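Putative peptidoglycan-binding/hydrolysing protein (Peptoclostridium difficile, PDB 5TV7) probably binds peptidoglycan of the bacterial cell wall through peptidoglycan-binding domains, one of which holds glutamine hydroxamate here. Local coordinates at residues A[100-112]-A[157-169]. Numbering follows the deposited sequence. Where two conformers were deposited one is given.
Sequences YLTISTTKVIRKG and ADGIIGPATWDKL. With HGA (glutamine hydroxamate), chain C.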
ATOM      1  N   TYR A 100      14.607  -0.309   3.405  1.00 43.46           N
ATOM      2  CA  TYR A 100      13.865   0.606   4.263  1.00 41.85           C
ATOM      3  C   TYR A 100      13.326   1.761   3.458  1.00 40.65           C
ATOM      4  O   TYR A 100      14.089   2.553   2.905  1.00 44.43           O
ATOM      5  CB  TYR A 100      14.747   1.126   5.405  1.00 44.21           C
ATOM      6  CG  TYR A 100      15.162   0.043   6.354  1.00 44.43           C
ATOM      7  CD1 TYR A 100      14.361  -0.292   7.431  1.00 45.35           C
ATOM      8  CD2 TYR A 100      16.335  -0.672   6.160  1.00 46.76           C
ATOM      9  CE1 TYR A 100      14.720  -1.301   8.312  1.00 47.45           C
ATOM     10  CE2 TYR A 100      16.698  -1.690   7.032  1.00 50.29           C
ATOM     11  CZ  TYR A 100      15.875  -1.998   8.107  1.00 49.68           C
ATOM     12  OH  TYR A 100      16.200  -2.995   8.991  1.00 55.52           O
ATOM     13  N   LEU A 101      12.002   1.832   3.393  0.50 38.73           N
ATOM     14  CA  LEU A 101      11.286   2.870   2.691  0.50 37.53           C
ATOM     15  C   LEU A 101      10.739   3.809   3.739  0.50 35.68           C
ATOM     16  O   LEU A 101       9.844   3.432   4.480  0.50 33.78           O
ATOM     17  CB  LEU A 101      10.126   2.239   1.934  0.50 38.12           C
ATOM     18  CG  LEU A 101       9.149   3.197   1.271  0.50 38.45           C
ATOM     19  CD1 LEU A 101       9.869   3.948   0.161  0.50 40.20           C
ATOM     20  CD2 LEU A 101       7.947   2.424   0.741  0.50 38.13           C
ATOM     21  N   THR A 102      11.277   5.024   3.817  1.00 35.39           N
ATOM     22  CA  THR A 102      10.827   6.003   4.813  1.00 34.99           C
ATOM     23  C   THR A 102      10.165   7.205   4.140  1.00 34.69           C
ATOM     24  O   THR A 102      10.663   7.714   3.140  1.00 34.40           O
ATOM     25  CB  THR A 102      12.007   6.441   5.714  1.00 36.97           C
ATOM     26  OG1 THR A 102      12.451   5.314   6.480  1.00 37.72           O
ATOM     27  CG2 THR A 102      11.598   7.537   6.678  1.00 37.77           C
ATOM     28  N   ILE A 103       9.039   7.643   4.711  1.00 34.42           N
ATOM     29  CA  ILE A 103       8.278   8.798   4.202  1.00 35.00           C
ATOM     30  C   ILE A 103       7.933   9.764   5.342  1.00 35.35           C
ATOM     31  O   ILE A 103       7.985   9.390   6.521  1.00 35.58           O
ATOM     32  CB  ILE A 103       7.023   8.348   3.384  1.00 35.51           C
ATOM     33  CG1 ILE A 103       6.049   7.469   4.172  1.00 35.75           C
ATOM     34  CG2 ILE A 103       7.443   7.543   2.173  1.00 35.41           C
ATOM     35  CD1 ILE A 103       5.084   8.207   5.070  1.00 37.54           C
ATOM     36  N   SER A 104       7.667  11.023   4.995  1.00 35.42           N
ATOM     37  CA  SER A 104       7.281  12.039   5.973  1.00 36.08           C
ATOM     38  C   SER A 104       5.762  12.064   6.107  1.00 35.00           C
ATOM     39  O   SER A 104       5.072  12.086   5.101  1.00 35.52           O
ATOM     40  CB  SER A 104       7.747  13.426   5.507  1.00 38.67           C
ATOM     41  OG  SER A 104       7.304  14.445   6.391  1.00 38.75           O
ATOM     42  N   THR A 105       5.251  12.085   7.337  1.00 34.97           N
ATOM     43  CA  THR A 105       3.811  12.151   7.569  1.00 34.57           C
ATOM     44  C   THR A 105       3.257  13.558   7.288  1.00 37.13           C
ATOM     45  O   THR A 105       2.075  13.797   7.489  1.00 37.56           O
ATOM     46  CB  THR A 105       3.445  11.744   9.006  1.00 36.17           C
ATOM     47  OG1 THR A 105       4.161  12.554   9.942  1.00 38.15           O
ATOM     48  CG2 THR A 105       3.788  10.294   9.265  1.00 36.43           C
ATOM     49  N   THR A 106       4.119  14.490   6.872  1.00 37.82           N
ATOM     50  CA  THR A 106       3.674  15.830   6.484  1.00 41.75           C
ATOM     51  C   THR A 106       3.314  15.872   5.008  1.00 42.53           C
ATOM     52  O   THR A 106       2.738  16.853   4.565  1.00 44.27           O
ATOM     53  CB  THR A 106       4.741  16.933   6.726  1.00 43.43           C
ATOM     54  OG1 THR A 106       5.928  16.629   5.983  1.00 44.04           O
ATOM     55  CG2 THR A 106       5.080  17.051   8.201  1.00 43.67           C
ATOM     56  N   LYS A 107       3.668  14.829   4.249  1.00 40.09           N
ATOM     57  CA  LYS A 107       3.350  14.776   2.815  1.00 42.78           C
ATOM     58  C   LYS A 107       1.881  14.463   2.631  1.00 39.26           C
ATOM     59  O   LYS A 107       1.330  13.632   3.333  1.00 39.21           O
ATOM     60  CB  LYS A 107       4.164  13.707   2.086  1.00 46.13           C
ATOM     61  CG  LYS A 107       5.662  13.947   2.111  1.00 51.78           C
ATOM     62  CD  LYS A 107       6.113  15.097   1.230  1.00 55.14           C
ATOM     63  CE  LYS A 107       7.538  15.520   1.580  1.00 58.88           C
ATOM     64  NZ  LYS A 107       8.508  14.387   1.683  1.00 58.85           N
ATOM     65  N   VAL A 108       1.246  15.159   1.704  1.00 37.27           N
ATOM     66  CA  VAL A 108      -0.146  14.923   1.402  1.00 36.57           C
ATOM     67  C   VAL A 108      -0.209  14.179   0.072  1.00 36.03           C
ATOM     68  O   VAL A 108       0.399  14.626  -0.905  1.00 38.33           O
ATOM     69  CB  VAL A 108      -0.933  16.248   1.331  1.00 37.99           C
ATOM     70  CG1 VAL A 108      -2.372  15.999   0.913  1.00 38.70           C
ATOM     71  CG2 VAL A 108      -0.905  16.949   2.683  1.00 39.07           C
ATOM     72  N   ILE A 109      -0.877  13.022   0.041  1.00 32.67           N
ATOM     73  CA  ILE A 109      -1.098  12.311  -1.232  1.00 32.79           C
ATOM     74  C   ILE A 109      -2.595  12.143  -1.495  1.00 32.33           C
ATOM     75  O   ILE A 109      -3.402  12.086  -0.560  1.00 31.68           O
ATOM     76  CB  ILE A 109      -0.343  10.969  -1.355  1.00 32.36           C
ATOM     77  CG1 ILE A 109      -0.627  10.067  -0.171  1.00 31.59           C
ATOM     78  CG2 ILE A 109       1.152  11.231  -1.478  1.00 34.23           C
ATOM     79  CD1 ILE A 109       0.004   8.694  -0.284  1.00 31.50           C
ATOM     80  N   ARG A 110      -2.950  12.045  -2.771  0.50 32.74           N
ATOM     81  CA  ARG A 110      -4.340  11.925  -3.178  0.50 33.08           C
ATOM     82  C   ARG A 110      -4.453  11.220  -4.519  0.50 33.68           C
ATOM     83  O   ARG A 110      -3.440  10.897  -5.156  0.50 33.38           O
ATOM     84  CB  ARG A 110      -4.945  13.320  -3.255  0.50 34.68           C
ATOM     85  CG  ARG A 110      -4.115  14.271  -4.094  0.50 36.35           C
ATOM     86  CD  ARG A 110      -4.596  15.697  -3.937  0.50 38.35           C
ATOM     87  NE  ARG A 110      -5.960  15.883  -4.412  0.50 39.17           N
ATOM     88  CZ  ARG A 110      -6.631  17.021  -4.291  0.50 40.21           C
ATOM     89  NH1 ARG A 110      -6.057  18.063  -3.711  0.50 40.66           N
ATOM     90  NH2 ARG A 110      -7.868  17.115  -4.749  0.50 40.94           N
ATOM     91  N   LYS A 111      -5.690  10.983  -4.945  1.00 33.89           N
ATOM     92  CA  LYS A 111      -5.940  10.293  -6.208  1.00 35.70           C
ATOM     93  C   LYS A 111      -5.217  10.985  -7.369  1.00 36.64           C
ATOM     94  O   LYS A 111      -5.323  12.199  -7.539  1.00 36.97           O
ATOM     95  CB  LYS A 111      -7.441  10.167  -6.493  1.00 37.86           C
ATOM     96  CG  LYS A 111      -7.727   9.330  -7.731  1.00 40.49           C
ATOM     97  CD  LYS A 111      -9.201   9.097  -7.941  1.00 42.68           C
ATOM     98  CE  LYS A 111      -9.406   8.198  -9.146  1.00 45.62           C
ATOM     99  NZ  LYS A 111     -10.851   8.081  -9.460  1.00 48.36           N
ATOM    100  N   GLY A 112      -4.449  10.200  -8.123  1.00 36.11           N
ATOM    101  CA  GLY A 112      -3.655  10.717  -9.220  1.00 37.96           C
ATOM    102  C   GLY A 112      -2.156  10.638  -8.963  1.00 37.39           C
ATOM    103  O   GLY A 112      -1.378  10.519  -9.901  1.00 38.34           O
ATOM    104  N   ALA A 157     -13.492  12.235   5.918  1.00 31.88           N
ATOM    105  CA  ALA A 157     -13.402  11.286   4.831  1.00 30.51           C
ATOM    106  C   ALA A 157     -13.260  11.959   3.476  1.00 30.17           C
ATOM    107  O   ALA A 157     -14.106  11.811   2.606  1.00 29.93           O
ATOM    108  CB  ALA A 157     -14.610  10.373   4.865  1.00 31.53           C
ATOM    109  N   ASP A 158     -12.165  12.685   3.306  1.00 30.01           N
ATOM    110  CA  ASP A 158     -11.901  13.399   2.052  1.00 31.87           C
ATOM    111  C   ASP A 158     -11.088  12.592   1.029  1.00 31.14           C
ATOM    112  O   ASP A 158     -10.826  13.084  -0.067  1.00 31.41           O
ATOM    113  CB  ASP A 158     -11.205  14.741   2.339  1.00 32.92           C
ATOM    114  CG  ASP A 158      -9.892  14.582   3.109  1.00 33.08           C
ATOM    115  OD1 ASP A 158      -9.437  13.431   3.304  1.00 32.48           O
ATOM    116  OD2 ASP A 158      -9.313  15.616   3.518  1.00 34.45           O
ATOM    117  N   GLY A 159     -10.684  11.368   1.386  1.00 29.96           N
ATOM    118  CA  GLY A 159      -9.912  10.521   0.490  1.00 29.94           C
ATOM    119  C   GLY A 159      -8.474  10.966   0.297  1.00 30.66           C
ATOM    120  O   GLY A 159      -7.775  10.444  -0.557  1.00 31.64           O
ATOM    121  N   ILE A 160      -8.027  11.911   1.112  1.00 31.75           N
ATOM    122  CA  ILE A 160      -6.684  12.447   1.026  1.00 31.72           C
ATOM    123  C   ILE A 160      -5.872  11.986   2.223  1.00 30.54           C
ATOM    124  O   ILE A 160      -6.323  12.059   3.364  1.00 30.09           O
ATOM    125  CB  ILE A 160      -6.733  13.981   0.964  1.00 33.91           C
ATOM    126  CG1 ILE A 160      -7.484  14.403  -0.307  1.00 35.52           C
ATOM    127  CG2 ILE A 160      -5.326  14.573   0.984  1.00 34.18           C
ATOM    128  CD1 ILE A 160      -7.553  15.887  -0.511  1.00 37.92           C
ATOM    129  N   ILE A 161      -4.675  11.486   1.969  1.00 30.46           N
ATOM    130  CA  ILE A 161      -3.844  11.056   3.075  1.00 30.18           C
ATOM    131  C   ILE A 161      -2.922  12.210   3.430  1.00 29.06           C
ATOM    132  O   ILE A 161      -1.988  12.524   2.706  1.00 29.28           O
ATOM    133  CB  ILE A 161      -3.033   9.796   2.769  1.00 31.08           C
ATOM    134  CG1 ILE A 161      -3.955   8.679   2.236  1.00 31.02           C
ATOM    135  CG2 ILE A 161      -2.295   9.361   4.038  1.00 30.59           C
ATOM    136  CD1 ILE A 161      -3.222   7.422   1.805  1.00 31.63           C
ATOM    137  N   GLY A 162      -3.239  12.851   4.538  1.00 27.94           N
ATOM    138  CA  GLY A 162      -2.457  13.932   5.097  1.00 29.25           C
ATOM    139  C   GLY A 162      -2.050  13.527   6.501  1.00 29.19           C
ATOM    140  O   GLY A 162      -2.221  12.366   6.889  1.00 29.04           O
ATOM    141  N   PRO A 163      -1.521  14.470   7.269  1.00 31.16           N
ATOM    142  CA  PRO A 163      -1.013  14.216   8.623  1.00 33.27           C
ATOM    143  C   PRO A 163      -1.886  13.370   9.545  1.00 32.74           C
ATOM    144  O   PRO A 163      -1.386  12.418  10.135  1.00 31.79           O
ATOM    145  CB  PRO A 163      -0.850  15.631   9.192  1.00 35.02           C
ATOM    146  CG  PRO A 163      -0.470  16.445   8.000  1.00 35.05           C
ATOM    147  CD  PRO A 163      -1.195  15.841   6.818  1.00 33.30           C
ATOM    148  N   ALA A 164      -3.168  13.703   9.669  1.00 33.95           N
ATOM    149  CA  ALA A 164      -4.053  12.955  10.569  1.00 33.75           C
ATOM    150  C   ALA A 164      -4.237  11.505  10.116  1.00 31.29           C
ATOM    151  O   ALA A 164      -4.251  10.597  10.940  1.00 29.51           O
ATOM    152  CB  ALA A 164      -5.405  13.644  10.693  1.00 35.37           C
ATOM    153  N   THR A 165      -4.379  11.298   8.810  1.00 28.84           N
ATOM    154  CA  THR A 165      -4.587   9.952   8.287  1.00 28.35           C
ATOM    155  C   THR A 165      -3.294   9.118   8.394  1.00 27.80           C
ATOM    156  O   THR A 165      -3.358   7.932   8.725  1.00 25.38           O
ATOM    157  CB  THR A 165      -5.144   9.990   6.849  1.00 27.84           C
ATOM    158  OG1 THR A 165      -6.408  10.665   6.866  1.00 29.26           O
ATOM    159  CG2 THR A 165      -5.346   8.573   6.289  1.00 26.95           C
ATOM    160  N   TRP A 166      -2.133   9.746   8.152  1.00 28.95           N
ATOM    161  CA  TRP A 166      -0.851   9.037   8.299  1.00 29.37           C
ATOM    162  C   TRP A 166      -0.669   8.604   9.726  1.00 30.01           C
ATOM    163  O   TRP A 166      -0.241   7.489   9.985  1.00 31.14           O
ATOM    164  CB  TRP A 166       0.340   9.908   7.959  1.00 30.21           C
ATOM    165  CG  TRP A 166       0.611  10.157   6.523  1.00 29.60           C
ATOM    166  CD1 TRP A 166       0.668  11.373   5.910  1.00 30.63           C
ATOM    167  CD2 TRP A 166       0.908   9.184   5.522  1.00 28.85           C
ATOM    168  NE1 TRP A 166       1.003  11.215   4.589  1.00 31.58           N
ATOM    169  CE2 TRP A 166       1.152   9.880   4.324  1.00 30.03           C
ATOM    170  CE3 TRP A 166       1.001   7.788   5.522  1.00 29.63           C
ATOM    171  CZ2 TRP A 166       1.462   9.230   3.125  1.00 30.52           C
ATOM    172  CZ3 TRP A 166       1.328   7.140   4.331  1.00 29.52           C
ATOM    173  CH2 TRP A 166       1.548   7.863   3.151  1.00 29.27           C
ATOM    174  N   ASP A 167      -1.000   9.499  10.654  1.00 31.41           N
ATOM    175  CA  ASP A 167      -0.847   9.229  12.075  1.00 32.87           C
ATOM    176  C   ASP A 167      -1.668   8.026  12.502  1.00 33.27           C
ATOM    177  O   ASP A 167      -1.175   7.145  13.225  1.00 33.57           O
ATOM    178  CB  ASP A 167      -1.266  10.459  12.876  1.00 35.60           C
ATOM    179  CG  ASP A 167      -1.180  10.243  14.372  1.00 38.31           C
ATOM    180  OD1 ASP A 167      -0.060  10.133  14.918  1.00 40.10           O
ATOM    181  OD2 ASP A 167      -2.250  10.213  15.016  1.00 40.72           O
ATOM    182  N   LYS A 168      -2.909   7.964  12.024  1.00 33.09           N
ATOM    183  CA  LYS A 168      -3.804   6.877  12.396  1.00 33.43           C
ATOM    184  C   LYS A 168      -3.313   5.567  11.774  1.00 32.08           C
ATOM    185  O   LYS A 168      -3.266   4.545  12.437  1.00 33.38           O
ATOM    186  CB  LYS A 168      -5.257   7.194  12.001  1.00 34.76           C
ATOM    187  CG  LYS A 168      -6.292   6.310  12.677  1.00 38.71           C
ATOM    188  CD  LYS A 168      -6.387   6.615  14.170  1.00 42.48           C
ATOM    189  CE  LYS A 168      -7.202   5.561  14.890  1.00 46.92           C
ATOM    190  NZ  LYS A 168      -7.048   5.628  16.376  1.00 50.27           N
ATOM    191  N   LEU A 169      -2.916   5.607  10.507  1.00 30.80           N
ATOM    192  CA  LEU A 169      -2.374   4.421   9.847  1.00 30.46           C
ATOM    193  C   LEU A 169      -1.159   3.897  10.585  1.00 30.82           C
ATOM    194  O   LEU A 169      -1.027   2.691  10.815  1.00 30.22           O
ATOM    195  CB  LEU A 169      -1.974   4.747   8.398  1.00 30.29           C
ATOM    196  CG  LEU A 169      -3.132   4.867   7.412  1.00 30.00           C
ATOM    197  CD1 LEU A 169      -2.644   5.460   6.100  1.00 29.77           C
ATOM    198  CD2 LEU A 169      -3.776   3.507   7.201  1.00 29.74           C
TER
HETATM  199  N   HGA C 301      -7.186  14.196   5.088  1.00 47.00           N
HETATM  200  CA  HGA C 301      -6.080  15.047   5.496  1.00 50.58           C
HETATM  201  CB  HGA C 301      -6.623  16.448   5.800  1.00 53.46           C
HETATM  202  CG  HGA C 301      -5.615  17.570   5.513  1.00 56.33           C
HETATM  203  CD  HGA C 301      -5.400  17.799   4.029  1.00 57.77           C
HETATM  204  OE1 HGA C 301      -4.285  17.669   3.559  1.00 54.14           O
HETATM  205  NE2 HGA C 301      -6.460  18.136   3.290  1.00 63.67           N
HETATM  206  OZ2 HGA C 301      -6.347  18.324   1.912  1.00 63.71           O
HETATM  207  C   HGA C 301      -5.381  14.434   6.692  1.00 47.69           C
HETATM  208  O   HGA C 301      -5.426  13.194   6.825  1.00 41.55           O
HETATM  209  OXT HGA C 301      -4.757  15.164   7.502  1.00 47.61           O
HETATM  210  O   HOH W   1      -7.774  11.370  -3.092  1.00 32.78           O
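With chi1 at -76°, the indole of Trp166 swings beside its own backbone N and toward the turn Ser104-Lys107, while Ile109 sets CG1 between its backbone N and carbonyl carbon (chi1 53°) and extends CD1 to Trp166 CZ2, 3.7 Å away. Ile103 CD1 lies over one face of the indole in a CH-pi contact, 3.9 Å from the centroid of the Trp166 six-membered ring; Ile161 CG2 lies over the opposite face. The ring's rotation is fixed at its edge, where Trp166 NE1 donates to Lys107 O at 2.7 Å, the oxygen lying in the ring plane. Next to it, Ile109 and Ile161 form a single antiparallel hydrogen-bonded bridge, Ile109 N to Ile161 O and Ile161 N to Ile109 O both at 2.9 Å. Beyond the bridge, Val108 CG1 presses tightly on Ile160 CG2 at 3.3 Å, and Ile160 CG1 packs alongside Arg110 CB. Val108 CG2 also reaches OE1 of glutamine hydroxamate, whose amino N donates hydrogen bonds to Asp158 OD2 and Ile160 O, and whose carboxylate O accepts a 2.7 Å hydrogen bond from Thr165 OG1 near the start of helix 163-173. The contact thus ties edge strand 100-104, paired with strand 92-96, to the start of helix 163-173, where helix 116-127 packs on Ile103, Ile161 and Trp166 and helix 140-152 reaches Ile161 through Val146.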